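Local coordinates for 5-carboxyvanillate decarboxylase (Sphingomonas paucimobilis, PDB 4NG3), which catalyses the metal-dependent decarboxylation of 5-carboxyvanillate to vanillate, a step in the breakdown of lignin-derived aromatic compounds, at the 4-hydroxy-3-methoxy-5-nitrobenzoic acid site. Sequence-based numbering; all coordinates share one arbitrary frame. Chains: chain A/B, 5-carboxyvanillate decarboxylase.

The 4-hydroxy-3-methoxy-5-nitrobenzoic acid site. Residues chain A 8, 35, 46, 77-78, 174, 193-194, 198, 227, 297, 300; chain B 238, 242, 245. With 1DF (4-hydroxy-3-methoxy-5-nitrobenzoic acid), chain C; MN (manganese (II) ion), chain D.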
loop_
_atom_site.group_PDB
_atom_site.type_symbol
_atom_site.label_atom_id
_atom_site.label_comp_id
_atom_site.label_asym_id
_atom_site.label_seq_id
_atom_site.Cartn_x
_atom_site.Cartn_y
_atom_site.Cartn_z
ATOM N N GLU A 8 -18.593 -0.599 9.721
ATOM C CA GLU A 8 -18.508 -0.158 8.325
ATOM C C GLU A 8 -19.636 -0.756 7.495
ATOM O O GLU A 8 -19.407 -1.454 6.512
ATOM C CB GLU A 8 -17.139 -0.484 7.695
ATOM C CG GLU A 8 -16.873 0.283 6.382
ATOM C CD GLU A 8 -15.585 -0.146 5.686
ATOM O OE1 GLU A 8 -14.501 -0.064 6.308
ATOM O OE2 GLU A 8 -15.659 -0.577 4.516
ATOM N N LEU A 35 -18.015 0.635 -10.735
ATOM C CA LEU A 35 -18.978 0.285 -9.696
ATOM C C LEU A 35 -20.371 0.828 -10.019
ATOM O O LEU A 35 -21.371 0.116 -9.904
ATOM C CB LEU A 35 -18.518 0.832 -8.338
ATOM C CG LEU A 35 -19.560 0.841 -7.225
ATOM C CD1 LEU A 35 -19.812 -0.576 -6.746
ATOM C CD2 LEU A 35 -19.109 1.731 -6.057
ATOM N N ARG A 46 -24.306 -6.568 -11.133
ATOM C CA ARG A 46 -24.575 -6.900 -9.740
ATOM C C ARG A 46 -25.982 -6.429 -9.377
ATOM O O ARG A 46 -26.151 -5.517 -8.567
ATOM C CB ARG A 46 -23.528 -6.231 -8.844
ATOM C CG ARG A 46 -22.103 -6.622 -9.196
ATOM C CD ARG A 46 -21.077 -5.768 -8.463
ATOM N NE ARG A 46 -20.879 -6.153 -7.059
ATOM C CZ ARG A 46 -19.990 -5.572 -6.256
ATOM N NH1 ARG A 46 -19.229 -4.587 -6.720
ATOM N NH2 ARG A 46 -19.852 -5.969 -4.994
ATOM N N THR A 77 -23.275 4.341 1.310
ATOM C CA THR A 77 -22.258 3.548 0.634
ATOM C C THR A 77 -21.467 4.398 -0.345
ATOM O O THR A 77 -21.972 5.403 -0.860
ATOM C CB THR A 77 -22.896 2.369 -0.119
ATOM O OG1 THR A 77 -21.875 1.480 -0.585
ATOM C CG2 THR A 77 -23.737 2.859 -1.303
ATOM N N ALA A 78 -20.225 4.000 -0.597
ATOM C CA ALA A 78 -19.418 4.690 -1.596
ATOM C C ALA A 78 -20.137 4.604 -2.937
ATOM O O ALA A 78 -20.789 3.595 -3.230
ATOM C CB ALA A 78 -18.026 4.070 -1.682
ATOM N N HIS A 174 -13.766 6.333 4.110
ATOM C CA HIS A 174 -14.010 5.065 3.431
ATOM C C HIS A 174 -13.396 5.120 2.027
ATOM O O HIS A 174 -13.171 6.209 1.481
ATOM C CB HIS A 174 -15.527 4.831 3.374
ATOM C CG HIS A 174 -15.927 3.522 2.766
ATOM N ND1 HIS A 174 -16.037 3.338 1.406
ATOM C CD2 HIS A 174 -16.252 2.336 3.335
ATOM C CE1 HIS A 174 -16.397 2.090 1.161
ATOM N NE2 HIS A 174 -16.541 1.463 2.316
ATOM N N SER A 193 -11.213 -1.861 -7.696
ATOM C CA SER A 193 -12.085 -2.094 -6.549
ATOM C C SER A 193 -11.340 -2.483 -5.274
ATOM O O SER A 193 -10.160 -2.153 -5.084
ATOM C CB SER A 193 -13.124 -3.173 -6.926
ATOM O OG SER A 193 -14.167 -3.293 -5.959
ATOM N N ALA A 194 -12.046 -3.186 -4.395
ATOM C CA ALA A 194 -11.522 -3.555 -3.078
ATOM C C ALA A 194 -10.261 -4.413 -3.105
ATOM O O ALA A 194 -9.450 -4.370 -2.166
ATOM C CB ALA A 194 -12.610 -4.259 -2.282
ATOM N N TYR A 198 -8.891 0.336 -3.917
ATOM C CA TYR A 198 -9.497 1.005 -2.768
ATOM C C TYR A 198 -8.449 1.323 -1.697
ATOM O O TYR A 198 -8.426 2.418 -1.143
ATOM C CB TYR A 198 -10.617 0.156 -2.151
ATOM C CG TYR A 198 -11.956 0.258 -2.860
ATOM C CD1 TYR A 198 -12.077 0.914 -4.080
ATOM C CD2 TYR A 198 -13.110 -0.270 -2.282
ATOM C CE1 TYR A 198 -13.313 1.024 -4.728
ATOM C CE2 TYR A 198 -14.347 -0.170 -2.925
ATOM C CZ TYR A 198 -14.436 0.472 -4.148
ATOM O OH TYR A 198 -15.652 0.579 -4.789
ATOM N N HIS A 227 -10.409 -1.630 6.643
ATOM C CA HIS A 227 -9.479 -2.543 5.968
ATOM C C HIS A 227 -8.122 -2.586 6.661
ATOM O O HIS A 227 -7.066 -2.516 6.023
ATOM C CB HIS A 227 -9.412 -2.183 4.487
ATOM C CG HIS A 227 -10.762 -1.865 3.931
ATOM N ND1 HIS A 227 -11.141 -0.590 3.566
ATOM C CD2 HIS A 227 -11.865 -2.640 3.790
ATOM C CE1 HIS A 227 -12.404 -0.605 3.178
ATOM N NE2 HIS A 227 -12.867 -1.836 3.301
ATOM N N ASP A 297 -18.407 -4.882 6.990
ATOM C CA ASP A 297 -18.462 -4.398 5.602
ATOM C C ASP A 297 -19.658 -5.007 4.843
ATOM O O ASP A 297 -19.578 -5.252 3.632
ATOM C CB ASP A 297 -17.139 -4.686 4.857
ATOM C CG ASP A 297 -16.694 -3.543 3.956
ATOM O OD1 ASP A 297 -17.536 -2.709 3.552
ATOM O OD2 ASP A 297 -15.482 -3.497 3.632
ATOM N N TYR A 300 -21.211 -5.970 1.314
ATOM C CA TYR A 300 -20.116 -6.360 0.430
ATOM C C TYR A 300 -19.359 -7.572 0.972
ATOM O O TYR A 300 -18.670 -8.264 0.224
ATOM C CB TYR A 300 -19.178 -5.174 0.179
ATOM C CG TYR A 300 -19.908 -3.985 -0.399
ATOM C CD1 TYR A 300 -20.400 -4.016 -1.707
ATOM C CD2 TYR A 300 -20.160 -2.852 0.375
ATOM C CE1 TYR A 300 -21.088 -2.944 -2.235
ATOM C CE2 TYR A 300 -20.859 -1.771 -0.148
ATOM C CZ TYR A 300 -21.314 -1.827 -1.455
ATOM O OH TYR A 300 -21.997 -0.768 -1.997
ATOM N N ARG B 238 -7.181 -10.045 2.059
ATOM C CA ARG B 238 -8.081 -9.254 1.226
ATOM C C ARG B 238 -7.875 -9.552 -0.255
ATOM O O ARG B 238 -8.844 -9.663 -1.015
ATOM C CB ARG B 238 -7.873 -7.768 1.517
ATOM C CG ARG B 238 -8.869 -6.829 0.852
ATOM C CD ARG B 238 -9.048 -5.644 1.775
ATOM N NE ARG B 238 -9.686 -4.474 1.188
ATOM C CZ ARG B 238 -10.998 -4.307 1.052
ATOM N NH1 ARG B 238 -11.849 -5.265 1.413
ATOM N NH2 ARG B 238 -11.457 -3.173 0.535
ATOM N N MET B 242 -11.176 -10.936 -2.232
ATOM C CA MET B 242 -11.772 -10.156 -3.306
ATOM C C MET B 242 -11.473 -10.710 -4.701
ATOM O O MET B 242 -11.975 -10.180 -5.694
ATOM C CB MET B 242 -11.337 -8.680 -3.208
ATOM C CG MET B 242 -12.005 -7.916 -2.081
ATOM S SD MET B 242 -13.786 -7.997 -2.283
ATOM C CE MET B 242 -14.385 -7.140 -0.813
ATOM N N ASN B 245 -14.641 -11.679 -6.861
ATOM C CA ASN B 245 -15.248 -10.534 -7.522
ATOM C C ASN B 245 -14.455 -10.117 -8.763
ATOM O O ASN B 245 -15.037 -9.793 -9.810
ATOM C CB ASN B 245 -15.338 -9.343 -6.572
ATOM C CG ASN B 245 -16.405 -9.519 -5.504
ATOM O OD1 ASN B 245 -17.246 -10.419 -5.581
ATOM N ND2 ASN B 245 -16.383 -8.643 -4.507
HETATM C C1 1DF C . -17.132 -3.071 -2.398
HETATM C CO1 1DF C . -16.365 -3.261 -1.246
HETATM C CO2 1DF C . -17.920 -1.938 -2.538
HETATM C CM1 1DF C . -16.404 -2.301 -0.230
HETATM C CM2 1DF C . -17.949 -0.996 -1.530
HETATM O OM 1DF C . -18.715 0.141 -1.604
HETATM C CZ 1DF C . -17.204 -1.179 -0.384
HETATM C CC 1DF C . -17.141 -4.043 -3.523
HETATM C CV 1DF C . -19.122 0.673 -2.817
HETATM O O1 1DF C . -16.795 -5.236 -3.344
HETATM O O2 1DF C . -17.511 -3.650 -4.665
HETATM O O3 1DF C . -17.604 -0.454 0.704
HETATM N N 1DF C . -15.416 -2.288 0.815
HETATM O O11 1DF C . -15.504 -1.447 1.820
HETATM O O22 1DF C . -14.431 -3.122 0.773
HETATM MN MN MN D . -16.950 -0.700 2.722
HETATM O O HOH W 1 -18.919 -0.285 3.697
HETATM O O HOH W 2 -19.653 1.424 0.909
HETATM O O HOH W 3 -17.942 -7.461 -2.484
HETATM O O HOH W 4 -16.338 -1.667 -5.992
#
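Two tyrosines show how an aromatic ligand can be held flat by one face and one edge. The ring of A:Tyr300 stacks on one face of 4-hydroxy-3-methoxy-5-nitrobenzoic acid (1DF), planes 9° apart, with CO2 over the tyrosine's centre; A:Tyr300 OH is hydrogen-bonded to A:Thr77 OG1 at 2.7 Å, which anchors the tip of the ring. Over the opposite face, A:Tyr198 stands nearly upright (planes 85° apart) and points its CE2 edge at the ligand ring. A:His227 and the guanidinium of B:Arg238, from the second chain, stack obliquely, each turning an edge to the nitro group: A:His227 NE2 donates to 1DF O11 at 3.0 Å, rather bent, and B:Arg238 NH2 to 1DF O22 at 3.0 Å, nearly straight. The same A:His227 NE2 reaches the syn lone pair of A:Asp297 OD2, so an alanine here, removing ring and N-H together, would probably loosen the nitro group, the aspartate and the packing of B:Arg238. Manganese, partly occupied, is chelated by nitro O11 and phenolic 1DF O3 (MN to O3 2.1 Å), with A:Glu8 OE2, A:His174 NE2, A:Asp297 OD1 and a water completing a near-octahedral shell. At the far end, A:Arg46 NH1 meets carboxylate 1DF O2 in its own guanidinium plane at 2.8 Å, a salt bridge. The nitro group probably mimics the carboxylate that is removed, so this metal-centred amidohydrolase pocket, completed by the second chain of a probable dimer, is likely to orient the substrate similarly for decarboxylation.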